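Local coordinates for protein putative pyrazinamidase/nicotinamidase (Streptococcus mutans, PDB 3S2S) that probably hydrolyses the amide of nicotinamide, and of its analogue pyrazinamide, as a zinc-containing member of the isochorismatase family, at residues 40-45 against 169-174; 47-52 against 59-64; 163-168 against 191-196. All blocks are in the same frame, centred on the assembly; numbering follows the deposited sequence.

Contact 1 (40-45 against 169-174); sequences ISIDYT and ICVLHT. With CAD (cacodylic acid), chain F.
Ile42 and Cys170 meet where the end of a strand faces the start of a helix, and the contact illustrates how one branched side chain can divide its ends between several partners. The CG2 methyl of Ile42 turns to the cysteine and lies 3.5 Å from Cys170 CB. The longer branch of Ile42 sets off beside the backbone N (chi1 -53°) and then runs extended, which brings CD1 to Thr174, tip to tip, 3.8 Å from Thr174 OG1; the same Ile42 CD1 passes Val171 CG2 at 4.1 Å. The hydroxyl it touches is already committed. Thr174 OG1 bends back to donate to Cys170 O at 2.7 Å, while the threonine's own N reaches that oxygen from the opposite face of the carbonyl plane; OG1 also bonds with Ala142 N.

Next along the chain the contact turns polar. Asp43 leaves the strand with left-handed backbone angles, and its OD2 comes within 3.3 Å of Cys170 SG. Asp43 OD1 is held by Asp87 N, and OD2 forms a salt bridge with Lys137, an arrangement consistent with the Asp-Lys-Cys triad of nicotinamidases. Cacodylic acid occupies the pocket: its O1 accepts a bond from Cys170 N at 2.7 Å, and its arsenic lies 2.3 Å from Cys170 SG, far closer than ordinary packing.

Strand 37-42 runs in the parallel sheet between strands 81-87 and 159-165, and helix 167-180 packs on it: the axes of the short segments 40-42 and 169-174 come within 9.6 Å, their N-to-C directions 144° apart. Further along that helix, the His173 ring meets that of Tyr140, and NE2 is hydrogen-bonded to His206 of the second subunit.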
ATOM      1  N   ILE A  40       9.735  14.722  10.415  1.00 14.31           N
ATOM      2  CA  ILE A  40       8.745  13.865  11.081  1.00 13.76           C
ATOM      3  C   ILE A  40       9.081  13.852  12.565  1.00 18.07           C
ATOM      4  O   ILE A  40      10.210  13.554  12.919  1.00 17.36           O
ATOM      5  CB  ILE A  40       8.749  12.410  10.523  1.00 15.88           C
ATOM      6  CG1 ILE A  40       8.810  12.387   8.993  1.00 16.30           C
ATOM      7  CG2 ILE A  40       7.485  11.649  10.994  1.00 15.81           C
ATOM      8  CD1 ILE A  40       7.710  13.191   8.307  1.00 20.24           C
ATOM      9  N   SER A  41       8.115  14.222  13.417  1.00 14.84           N
ATOM     10  CA  SER A  41       8.313  14.283  14.873  1.00 17.09           C
ATOM     11  C   SER A  41       7.584  13.108  15.490  1.00 16.40           C
ATOM     12  O   SER A  41       6.349  13.109  15.594  1.00 16.41           O
ATOM     13  CB  SER A  41       7.791  15.603  15.443  1.00 17.84           C
ATOM     14  OG  SER A  41       8.131  15.730  16.824  1.00 17.72           O
ATOM     15  N   ILE A  42       8.343  12.085  15.866  1.00 15.64           N
ATOM     16  CA  ILE A  42       7.719  10.802  16.191  1.00 16.55           C
ATOM     17  C   ILE A  42       7.584  10.580  17.695  1.00 17.42           C
ATOM     18  O   ILE A  42       8.580  10.416  18.398  1.00 17.71           O
ATOM     19  CB  ILE A  42       8.506   9.645  15.572  1.00 14.44           C
ATOM     20  CG1 ILE A  42       8.696   9.878  14.067  1.00 15.26           C
ATOM     21  CG2 ILE A  42       7.815   8.281  15.836  1.00 16.93           C
ATOM     22  CD1 ILE A  42       9.625   8.853  13.445  1.00 19.30           C
ATOM     23  N   ASP A  43       6.342  10.600  18.179  1.00 15.05           N
ATOM     24  CA  ASP A  43       6.002  10.150  19.549  1.00 15.18           C
ATOM     25  C   ASP A  43       6.742  10.799  20.689  1.00 18.07           C
ATOM     26  O   ASP A  43       6.963  10.146  21.712  1.00 18.49           O
ATOM     27  CB  ASP A  43       6.176   8.626  19.668  1.00 16.37           C
ATOM     28  CG  ASP A  43       5.045   7.853  18.994  1.00 25.31           C
ATOM     29  OD1 ASP A  43       3.929   8.384  18.984  1.00 27.99           O
ATOM     30  OD2 ASP A  43       5.291   6.721  18.526  1.00 29.63           O
ATOM     31  N   TYR A  44       7.122  12.063  20.545  1.00 17.35           N
ATOM     32  CA  TYR A  44       7.854  12.722  21.624  1.00 18.00           C
ATOM     33  C   TYR A  44       6.890  13.257  22.682  1.00 17.28           C
ATOM     34  O   TYR A  44       6.754  14.477  22.895  1.00 21.56           O
ATOM     35  CB  TYR A  44       8.806  13.807  21.090  1.00 16.96           C
ATOM     36  CG  TYR A  44       9.885  14.104  22.098  1.00 18.07           C
ATOM     37  CD1 TYR A  44      10.898  13.175  22.343  1.00 19.52           C
ATOM     38  CD2 TYR A  44       9.866  15.287  22.833  1.00 18.63           C
ATOM     39  CE1 TYR A  44      11.881  13.428  23.311  1.00 18.76           C
ATOM     40  CE2 TYR A  44      10.851  15.555  23.795  1.00 18.62           C
ATOM     41  CZ  TYR A  44      11.848  14.621  24.017  1.00 21.48           C
ATOM     42  OH  TYR A  44      12.807  14.885  24.985  1.00 21.24           O
ATOM     43  N   THR A  45       6.197  12.326  23.336  1.00 17.31           N
ATOM     44  CA  THR A  45       5.132  12.697  24.259  1.00 20.50           C
ATOM     45  C   THR A  45       5.453  12.316  25.702  1.00 22.70           C
ATOM     46  O   THR A  45       6.399  11.570  25.994  1.00 21.65           O
ATOM     47  CB  THR A  45       3.802  12.007  23.886  1.00 22.25           C
ATOM     48  OG1 THR A  45       3.955  10.589  24.031  1.00 23.82           O
ATOM     49  CG2 THR A  45       3.372  12.352  22.439  1.00 22.42           C
ATOM     50  N   ILE A 169      12.302   1.373  17.473  1.00 17.44           N
ATOM     51  CA  ILE A 169      10.939   0.911  17.225  1.00 16.99           C
ATOM     52  C   ILE A 169      10.228   1.908  16.293  1.00 16.95           C
ATOM     53  O   ILE A 169      10.243   1.725  15.067  1.00 17.24           O
ATOM     54  CB  ILE A 169      10.164   0.654  18.533  1.00 17.95           C
ATOM     55  CG1 ILE A 169      10.940  -0.367  19.373  1.00 21.43           C
ATOM     56  CG2 ILE A 169       8.751   0.154  18.231  1.00 22.84           C
ATOM     57  CD1 ILE A 169      10.378  -0.559  20.780  1.00 23.95           C
ATOM     58  N   CYS A 170       9.632   2.970  16.827  1.00 16.48           N
ATOM     59  CA  CYS A 170       8.880   3.872  15.932  1.00 17.13           C
ATOM     60  C   CYS A 170       9.714   4.603  14.882  1.00 18.92           C
ATOM     61  O   CYS A 170       9.279   4.788  13.733  1.00 16.58           O
ATOM     62  CB  CYS A 170       7.987   4.849  16.718  1.00 14.71           C
ATOM     63  SG  CYS A 170       6.717   3.923  17.667  1.00 20.90           S
ATOM     64  N   VAL A 171      10.917   5.019  15.256  1.00 15.42           N
ATOM     65  CA  VAL A 171      11.774   5.677  14.293  1.00 17.88           C
ATOM     66  C   VAL A 171      12.206   4.661  13.246  1.00 17.07           C
ATOM     67  O   VAL A 171      12.102   4.923  12.052  1.00 17.11           O
ATOM     68  CB  VAL A 171      12.986   6.301  14.993  1.00 15.13           C
ATOM     69  CG1 VAL A 171      13.933   6.892  13.972  1.00 17.05           C
ATOM     70  CG2 VAL A 171      12.511   7.388  16.008  1.00 16.56           C
ATOM     71  N   LEU A 172      12.685   3.494  13.689  1.00 14.98           N
ATOM     72  CA  LEU A 172      13.088   2.428  12.740  1.00 15.95           C
ATOM     73  C   LEU A 172      11.968   1.990  11.789  1.00 17.29           C
ATOM     74  O   LEU A 172      12.178   1.920  10.573  1.00 16.44           O
ATOM     75  CB  LEU A 172      13.641   1.213  13.499  1.00 16.11           C
ATOM     76  CG  LEU A 172      14.140   0.067  12.611  1.00 19.03           C
ATOM     77  CD1 LEU A 172      15.268   0.549  11.753  1.00 21.77           C
ATOM     78  CD2 LEU A 172      14.607  -1.090  13.508  1.00 23.43           C
ATOM     79  N   HIS A 173      10.774   1.711  12.319  1.00 15.65           N
ATOM     80  CA  HIS A 173       9.685   1.267  11.445  1.00 15.66           C
ATOM     81  C   HIS A 173       9.327   2.373  10.456  1.00 15.37           C
ATOM     82  O   HIS A 173       9.063   2.108   9.277  1.00 15.34           O
ATOM     83  CB  HIS A 173       8.452   0.900  12.253  1.00 16.26           C
ATOM     84  CG  HIS A 173       8.551  -0.422  12.962  1.00 14.71           C
ATOM     85  ND1 HIS A 173       7.446  -1.201  13.224  1.00 17.08           N
ATOM     86  CD2 HIS A 173       9.612  -1.080  13.485  1.00 17.53           C
ATOM     87  CE1 HIS A 173       7.825  -2.291  13.876  1.00 20.16           C
ATOM     88  NE2 HIS A 173       9.135  -2.238  14.051  1.00 18.31           N
ATOM     89  N   THR A 174       9.311   3.614  10.928  1.00 15.01           N
ATOM     90  CA  THR A 174       8.977   4.732  10.044  1.00 13.96           C
ATOM     91  C   THR A 174      10.018   4.834   8.937  1.00 15.44           C
ATOM     92  O   THR A 174       9.681   5.043   7.785  1.00 14.60           O
ATOM     93  CB  THR A 174       8.917   6.058  10.795  1.00 15.25           C
ATOM     94  OG1 THR A 174       7.870   5.985  11.778  1.00 15.60           O
ATOM     95  CG2 THR A 174       8.627   7.240   9.820  1.00 15.87           C
TER
HETATM   96 AS   CAD F 185       7.625   3.828  19.750  0.80 24.59          AS
HETATM   97  C1  CAD F 185       7.237   5.537  20.602  1.00 19.95           C
HETATM   98  C2  CAD F 185       6.830   2.328  20.767  1.00 26.46           C
HETATM   99  O1  CAD F 185       9.204   3.632  19.375  1.00 32.58           O

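Contact 2 (47-52 against 59-64); sequences DFVADD and KPAQAI. With CAD (cacodylic acid), chain F.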
ATOM      1  N   ASP A  47       4.047  10.249  27.823  1.00 24.00           N
ATOM      2  CA  ASP A  47       4.118   8.820  28.155  1.00 26.23           C
ATOM      3  C   ASP A  47       5.403   8.122  27.720  1.00 24.18           C
ATOM      4  O   ASP A  47       5.797   7.115  28.317  1.00 26.99           O
ATOM      5  CB  ASP A  47       2.901   8.052  27.631  1.00 25.23           C
ATOM      6  CG  ASP A  47       1.730   8.099  28.596  1.00 27.78           C
ATOM      7  OD1 ASP A  47       1.961   8.345  29.809  1.00 27.25           O
ATOM      8  OD2 ASP A  47       0.592   7.909  28.141  1.00 24.75           O
ATOM      9  N   PHE A  48       6.071   8.659  26.703  1.00 22.54           N
ATOM     10  CA  PHE A  48       7.319   8.063  26.233  1.00 20.89           C
ATOM     11  C   PHE A  48       8.584   8.708  26.790  1.00 21.93           C
ATOM     12  O   PHE A  48       9.676   8.168  26.610  1.00 25.73           O
ATOM     13  CB  PHE A  48       7.384   8.092  24.708  1.00 21.21           C
ATOM     14  CG  PHE A  48       6.455   7.109  24.059  1.00 20.93           C
ATOM     15  CD1 PHE A  48       6.626   5.748  24.250  1.00 31.80           C
ATOM     16  CD2 PHE A  48       5.408   7.545  23.263  1.00 23.31           C
ATOM     17  CE1 PHE A  48       5.762   4.827  23.642  1.00 30.69           C
ATOM     18  CE2 PHE A  48       4.545   6.631  22.654  1.00 22.80           C
ATOM     19  CZ  PHE A  48       4.731   5.275  22.855  1.00 23.68           C
ATOM     20  N   VAL A  49       8.436   9.852  27.448  1.00 22.38           N
ATOM     21  CA  VAL A  49       9.589  10.672  27.803  1.00 22.85           C
ATOM     22  C   VAL A  49       9.643  11.035  29.292  1.00 24.39           C
ATOM     23  O   VAL A  49      10.712  10.984  29.904  1.00 27.55           O
ATOM     24  CB  VAL A  49       9.632  11.960  26.959  1.00 22.13           C
ATOM     25  CG1 VAL A  49      10.914  12.775  27.249  1.00 23.00           C
ATOM     26  CG2 VAL A  49       9.522  11.606  25.450  1.00 21.34           C
ATOM     27  N   ALA A  50       8.498  11.410  29.856  1.00 26.31           N
ATOM     28  CA  ALA A  50       8.461  11.982  31.206  1.00 24.76           C
ATOM     29  C   ALA A  50       8.800  10.960  32.289  1.00 30.33           C
ATOM     30  O   ALA A  50       8.641   9.755  32.111  1.00 31.44           O
ATOM     31  CB  ALA A  50       7.099  12.624  31.473  1.00 28.25           C
ATOM     32  N   ASP A  51       9.295  11.444  33.425  1.00 28.41           N
ATOM     33  CA  ASP A  51       9.529  10.548  34.542  1.00 34.19           C
ATOM     34  C   ASP A  51       8.313   9.659  34.846  1.00 31.14           C
ATOM     35  O   ASP A  51       8.457   8.461  35.065  1.00 36.72           O
ATOM     36  CB  ASP A  51       9.922  11.345  35.794  1.00 34.76           C
ATOM     37  CG  ASP A  51      11.354  11.852  35.743  1.00 41.18           C
ATOM     38  OD1 ASP A  51      12.160  11.318  34.947  1.00 39.70           O
ATOM     39  OD2 ASP A  51      11.683  12.779  36.519  1.00 42.62           O
ATOM     40  N   ASP A  52       7.117  10.240  34.856  1.00 34.00           N
ATOM     41  CA  ASP A  52       5.924   9.487  35.253  1.00 37.11           C
ATOM     42  C   ASP A  52       5.168   8.884  34.057  1.00 36.35           C
ATOM     43  O   ASP A  52       4.053   8.387  34.207  1.00 36.54           O
ATOM     44  CB  ASP A  52       4.990  10.358  36.096  1.00 48.58           C
ATOM     45  CG  ASP A  52       4.562  11.622  35.373  1.00 67.08           C
ATOM     46  OD1 ASP A  52       5.127  11.925  34.297  1.00 70.14           O
ATOM     47  OD2 ASP A  52       3.656  12.316  35.880  1.00 75.54           O
ATOM     48  N   LYS A  59      15.516   9.099  31.210  1.00 27.21           N
ATOM     49  CA  LYS A  59      16.561  10.118  31.036  1.00 28.38           C
ATOM     50  C   LYS A  59      17.139  10.234  29.617  1.00 25.61           C
ATOM     51  O   LYS A  59      17.338  11.343  29.136  1.00 25.68           O
ATOM     52  CB  LYS A  59      17.693   9.956  32.070  1.00 31.39           C
ATOM     53  CG  LYS A  59      17.445  10.691  33.391  1.00 47.53           C
ATOM     54  CD  LYS A  59      16.010  10.524  33.863  1.00 55.88           C
ATOM     55  CE  LYS A  59      15.801  11.130  35.234  1.00 60.76           C
ATOM     56  NZ  LYS A  59      16.530  12.416  35.354  1.00 64.41           N
ATOM     57  N   PRO A  60      17.399   9.098  28.935  1.00 27.97           N
ATOM     58  CA  PRO A  60      17.915   9.241  27.569  1.00 26.25           C
ATOM     59  C   PRO A  60      16.939   9.994  26.662  1.00 26.47           C
ATOM     60  O   PRO A  60      17.367  10.763  25.800  1.00 24.62           O
ATOM     61  CB  PRO A  60      18.059   7.790  27.086  1.00 28.44           C
ATOM     62  CG  PRO A  60      18.205   6.998  28.325  1.00 32.07           C
ATOM     63  CD  PRO A  60      17.407   7.698  29.391  1.00 31.41           C
ATOM     64  N   ALA A  61      15.644   9.771  26.840  1.00 24.68           N
ATOM     65  CA  ALA A  61      14.665  10.471  25.998  1.00 24.31           C
ATOM     66  C   ALA A  61      14.557  11.932  26.417  1.00 24.03           C
ATOM     67  O   ALA A  61      14.434  12.824  25.575  1.00 23.54           O
ATOM     68  CB  ALA A  61      13.300   9.790  26.056  1.00 23.42           C
ATOM     69  N   GLN A  62      14.648  12.192  27.725  1.00 22.87           N
ATOM     70  CA  GLN A  62      14.559  13.576  28.194  1.00 21.00           C
ATOM     71  C   GLN A  62      15.768  14.364  27.713  1.00 27.51           C
ATOM     72  O   GLN A  62      15.689  15.567  27.481  1.00 25.50           O
ATOM     73  CB  GLN A  62      14.472  13.628  29.722  1.00 26.40           C
ATOM     74  CG  GLN A  62      13.135  13.154  30.284  1.00 23.89           C
ATOM     75  CD  GLN A  62      13.266  12.591  31.682  1.00 31.74           C
ATOM     76  OE1 GLN A  62      14.158  12.983  32.438  1.00 35.61           O
ATOM     77  NE2 GLN A  62      12.372  11.672  32.044  1.00 30.72           N
ATOM     78  N   ALA A  63      16.887  13.668  27.545  1.00 25.53           N
ATOM     79  CA  ALA A  63      18.133  14.320  27.177  1.00 26.88           C
ATOM     80  C   ALA A  63      18.055  15.037  25.834  1.00 26.66           C
ATOM     81  O   ALA A  63      18.791  16.006  25.606  1.00 27.90           O
ATOM     82  CB  ALA A  63      19.288  13.324  27.194  1.00 27.03           C
ATOM     83  N   ILE A  64      17.162  14.590  24.950  1.00 23.41           N
ATOM     84  CA  ILE A  64      17.070  15.212  23.635  1.00 20.84           C
ATOM     85  C   ILE A  64      16.053  16.337  23.535  1.00 21.98           C
ATOM     86  O   ILE A  64      15.834  16.874  22.449  1.00 22.54           O
ATOM     87  CB  ILE A  64      16.800  14.178  22.507  1.00 23.46           C
ATOM     88  CG1 ILE A  64      15.393  13.570  22.621  1.00 21.55           C
ATOM     89  CG2 ILE A  64      17.869  13.092  22.529  1.00 25.98           C
ATOM     90  CD1 ILE A  64      14.966  12.789  21.349  1.00 21.17           C
TER
HETATM   91 AS   CAD F 185       7.625   3.828  19.750  0.80 24.59          AS
HETATM   92  C1  CAD F 185       7.237   5.537  20.602  1.00 19.95           C
HETATM   93  C2  CAD F 185       6.830   2.328  20.767  1.00 26.46           C
HETATM   94  O1  CAD F 185       9.204   3.632  19.375  1.00 32.58           O
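The pocket loop between strand 37-42 and helix 65-77 holds two short helices, 46-49 and 59-62, and Gln62 of the second is tied to Val49 and Asp51 at the end of the first. The glutamine chain runs extended beyond CG, so that its amide nitrogen arrives between two acceptors. Gln62 NE2 donates to Val49 O at 2.8 Å, nearly straight at 165° and lying in the carbonyl plane. It also donates to Asp51 OD1 at 2.9 Å, and here the approach is less regular, coming from above the carboxylate plane (49° out of it). One nitrogen thus joins the last carbonyl of helix 46-49 to a carboxylate two residues on.

Connections of this sort, running from a parallel strand into the following helix of a beta-alpha-beta unit, commonly line the ligand site of alpha/beta folds, and this one does so through Phe48. The ring presents a face to cacodylic acid, whose C1 methyl sits 3.3 Å above the plane over the ring centre, as expected of a CH-pi contact. Phe48 also meets the ring of the zinc ligand His105.

Beside the polar bonds runs a small apolar seam. With chi1 at -175°, Val49 CG1 points away from the backbone nitrogen and lies 3.8 Å from Gln62 CG and 4.0 Å from Ala61 CB; the valine and glutamine side chains run alongside each other, pointing opposite ways. Toward solvent, the bent chain of Lys59 brings its NZ only to 4.5 Å from Asp51 OD1, opposite charges whose attraction is probably weak. Within the loop itself, Ala50 O bonds with Thr56 OG1.

Contact 3 (163-168 against 191-196); sequences TGVLTD and AVASLS. With CAD (cacodylic acid), chain F.
Gly164 and Ala191 begin a short parallel pairing, Gly164 N donating to Ala191 O at 2.8 Å and 168°, and the contact shows how a tight backbone seam can give way to looser side chains at its rim. Gly164 has a positive phi suited to glycine, where the chain turns a corner; its O then takes a longer bond of 3.3 Å from Ala193 N and a CA-H...O contact from Val192.

On segment 191-196, the Ala193 carbonyl is equally busy. Thr167 N donates to Ala193 O at 3.0 Å from well above the carbonyl plane, and Leu166 CA approaches the same oxygen at 3.2 Å. The Thr167 side chain crosses that of Val192 at about a right angle, while its hydroxyl is bonded to His200 of helix 197-209. Asp168 completes the buried part: with CG set between its backbone N and carbonyl carbon (chi1 58°), OD1 comes round to accept from Ser194 OG at 2.6 Å, on the syn side, though 27° out of the carboxylate plane.

The outer side is slacker. Partly exposed Leu166 places CD1 3.8 Å from Ser194 OG and CD2 4.1 Å from Leu195 N, whereas the exposed Leu195 side chain leads away from segment 163-168.

Directly after the Gly164 bonds comes the cis peptide between Val165 and Leu166, and Leu166 N donates to O1 of cacodylic acid at 2.7 Å. Cys170 N binds that oxygen too, an arrangement consistent with the oxyanion hole of isochorismatase-family hydrolases, where a cis peptide precedes the nucleophile's helix.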
ATOM      1  N   THR A 163      12.962  12.409  13.569  1.00 14.02           N
ATOM      2  CA  THR A 163      13.311  12.763  14.940  1.00 15.11           C
ATOM      3  C   THR A 163      12.323  12.061  15.856  1.00 17.35           C
ATOM      4  O   THR A 163      11.239  11.682  15.421  1.00 17.61           O
ATOM      5  CB  THR A 163      13.153  14.290  15.205  1.00 19.38           C
ATOM      6  OG1 THR A 163      11.761  14.668  15.077  1.00 20.06           O
ATOM      7  CG2 THR A 163      14.005  15.119  14.234  1.00 17.99           C
ATOM      8  N   GLY A 164      12.683  11.916  17.129  1.00 17.66           N
ATOM      9  CA  GLY A 164      11.735  11.386  18.101  1.00 17.81           C
ATOM     10  C   GLY A 164      12.190  10.081  18.721  1.00 20.52           C
ATOM     11  O   GLY A 164      13.385   9.811  18.776  1.00 18.02           O
ATOM     12  N   VAL A 165      11.233   9.272  19.173  1.00 17.35           N
ATOM     13  CA  VAL A 165      11.510   8.057  19.951  1.00 16.73           C
ATOM     14  C   VAL A 165      10.567   6.938  19.494  1.00 17.25           C
ATOM     15  O   VAL A 165       9.540   7.222  18.884  1.00 17.49           O
ATOM     16  CB  VAL A 165      11.321   8.315  21.489  1.00 15.45           C
ATOM     17  CG1 VAL A 165      12.320   9.359  21.995  1.00 19.61           C
ATOM     18  CG2 VAL A 165       9.905   8.760  21.774  1.00 18.01           C
ATOM     19  N   LEU A 166      10.912   5.665  19.733  1.00 18.32           N
ATOM     20  CA  LEU A 166      12.228   5.242  20.186  1.00 19.96           C
ATOM     21  C   LEU A 166      12.997   4.892  18.911  1.00 19.28           C
ATOM     22  O   LEU A 166      12.401   4.440  17.912  1.00 18.50           O
ATOM     23  CB  LEU A 166      12.120   3.982  21.046  1.00 25.33           C
ATOM     24  CG  LEU A 166      11.427   4.047  22.411  1.00 32.34           C
ATOM     25  CD1 LEU A 166      11.595   2.696  23.099  1.00 39.55           C
ATOM     26  CD2 LEU A 166      12.028   5.136  23.241  1.00 32.58           C
ATOM     27  N   THR A 167      14.307   5.074  18.939  1.00 18.28           N
ATOM     28  CA  THR A 167      15.123   4.900  17.736  1.00 21.59           C
ATOM     29  C   THR A 167      14.892   3.544  17.071  1.00 17.57           C
ATOM     30  O   THR A 167      14.788   3.459  15.835  1.00 19.36           O
ATOM     31  CB  THR A 167      16.616   5.021  18.093  1.00 20.63           C
ATOM     32  OG1 THR A 167      16.782   6.080  19.042  1.00 23.13           O
ATOM     33  CG2 THR A 167      17.438   5.333  16.860  1.00 20.85           C
ATOM     34  N   ASP A 168      14.818   2.493  17.891  1.00 19.82           N
ATOM     35  CA  ASP A 168      14.753   1.117  17.399  1.00 20.56           C
ATOM     36  C   ASP A 168      13.341   0.578  17.184  1.00 22.67           C
ATOM     37  O   ASP A 168      13.190  -0.568  16.758  1.00 18.09           O
ATOM     38  CB  ASP A 168      15.516   0.179  18.355  1.00 21.31           C
ATOM     39  CG  ASP A 168      14.972   0.235  19.770  1.00 25.09           C
ATOM     40  OD1 ASP A 168      14.891   1.351  20.323  1.00 24.46           O
ATOM     41  OD2 ASP A 168      14.602  -0.827  20.325  1.00 26.21           O
ATOM     42  N   ALA A 191      18.603  14.125  18.079  1.00 19.62           N
ATOM     43  CA  ALA A 191      17.160  14.287  18.292  1.00 18.76           C
ATOM     44  C   ALA A 191      16.383  12.978  18.134  1.00 19.38           C
ATOM     45  O   ALA A 191      15.193  12.992  17.802  1.00 19.57           O
ATOM     46  CB  ALA A 191      16.619  15.341  17.345  1.00 19.67           C
ATOM     47  N   VAL A 192      17.048  11.852  18.368  1.00 17.59           N
ATOM     48  CA  VAL A 192      16.376  10.555  18.482  1.00 16.48           C
ATOM     49  C   VAL A 192      16.936   9.868  19.711  1.00 20.03           C
ATOM     50  O   VAL A 192      18.069  10.155  20.114  1.00 21.27           O
ATOM     51  CB  VAL A 192      16.568   9.625  17.246  1.00 20.58           C
ATOM     52  CG1 VAL A 192      15.823  10.174  16.033  1.00 19.68           C
ATOM     53  CG2 VAL A 192      18.044   9.398  16.928  1.00 21.24           C
ATOM     54  N   ALA A 193      16.146   8.998  20.334  1.00 18.15           N
ATOM     55  CA  ALA A 193      16.624   8.270  21.517  1.00 19.70           C
ATOM     56  C   ALA A 193      15.871   6.973  21.766  1.00 18.26           C
ATOM     57  O   ALA A 193      14.748   6.809  21.311  1.00 19.80           O
ATOM     58  CB  ALA A 193      16.544   9.159  22.765  1.00 24.74           C
ATOM     59  N   SER A 194      16.490   6.051  22.504  1.00 21.24           N
ATOM     60  CA  SER A 194      15.777   4.867  22.975  1.00 22.40           C
ATOM     61  C   SER A 194      16.133   4.619  24.439  1.00 24.29           C
ATOM     62  O   SER A 194      17.060   5.229  24.964  1.00 22.75           O
ATOM     63  CB  SER A 194      16.175   3.622  22.164  1.00 27.68           C
ATOM     64  OG  SER A 194      15.379   2.498  22.551  1.00 32.84           O
ATOM     65  N   LEU A 195      15.394   3.723  25.082  1.00 29.65           N
ATOM     66  CA  LEU A 195      15.683   3.360  26.465  1.00 29.93           C
ATOM     67  C   LEU A 195      16.931   2.518  26.457  1.00 33.40           C
ATOM     68  O   LEU A 195      17.857   2.716  27.266  1.00 32.90           O
ATOM     69  CB  LEU A 195      14.526   2.562  27.065  1.00 35.94           C
ATOM     70  CG  LEU A 195      14.592   2.372  28.583  1.00 49.67           C
ATOM     71  CD1 LEU A 195      13.215   2.075  29.141  1.00 55.91           C
ATOM     72  CD2 LEU A 195      15.570   1.277  28.975  1.00 55.48           C
ATOM     73  N   SER A 196      16.933   1.564  25.530  1.00 34.45           N
ATOM     74  CA  SER A 196      18.054   0.658  25.325  1.00 32.58           C
ATOM     75  C   SER A 196      19.113   1.310  24.453  1.00 30.61           C
ATOM     76  O   SER A 196      18.895   1.520  23.267  1.00 30.42           O
ATOM     77  CB  SER A 196      17.571  -0.617  24.632  1.00 32.62           C
ATOM     78  OG  SER A 196      18.677  -1.411  24.233  1.00 32.06           O
TER
HETATM   79 AS   CAD F 185       7.625   3.828  19.750  0.80 24.59          AS
HETATM   80  C1  CAD F 185       7.237   5.537  20.602  1.00 19.95           C
HETATM   81  C2  CAD F 185       6.830   2.328  20.767  1.00 26.46           C
HETATM   82  O1  CAD F 185       9.204   3.632  19.375  1.00 32.58           O

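In the fold
All three contacts touch one bound cacodylic acid. Contacts 1 and 3 are the closest pair, with centres about 7 Å apart: they share helix 167-180, and neighbouring strands join them through a probable hydrogen bond from Ile42 N to Thr163 O at 3.0 Å. Contact 2 lies farther out, about 14 Å from contact 1 and 10 Å from contact 3 between centres. Tyr44 bridges the first gap, its OH 2.7 Å from Ala61 O in a probable hydrogen bond; packing of Pro60 and Ile64 on segment 191-196 closes the second. The zinc ion lies about 6 Å from the Cys170 side chain and about 5 Å from that of Phe48.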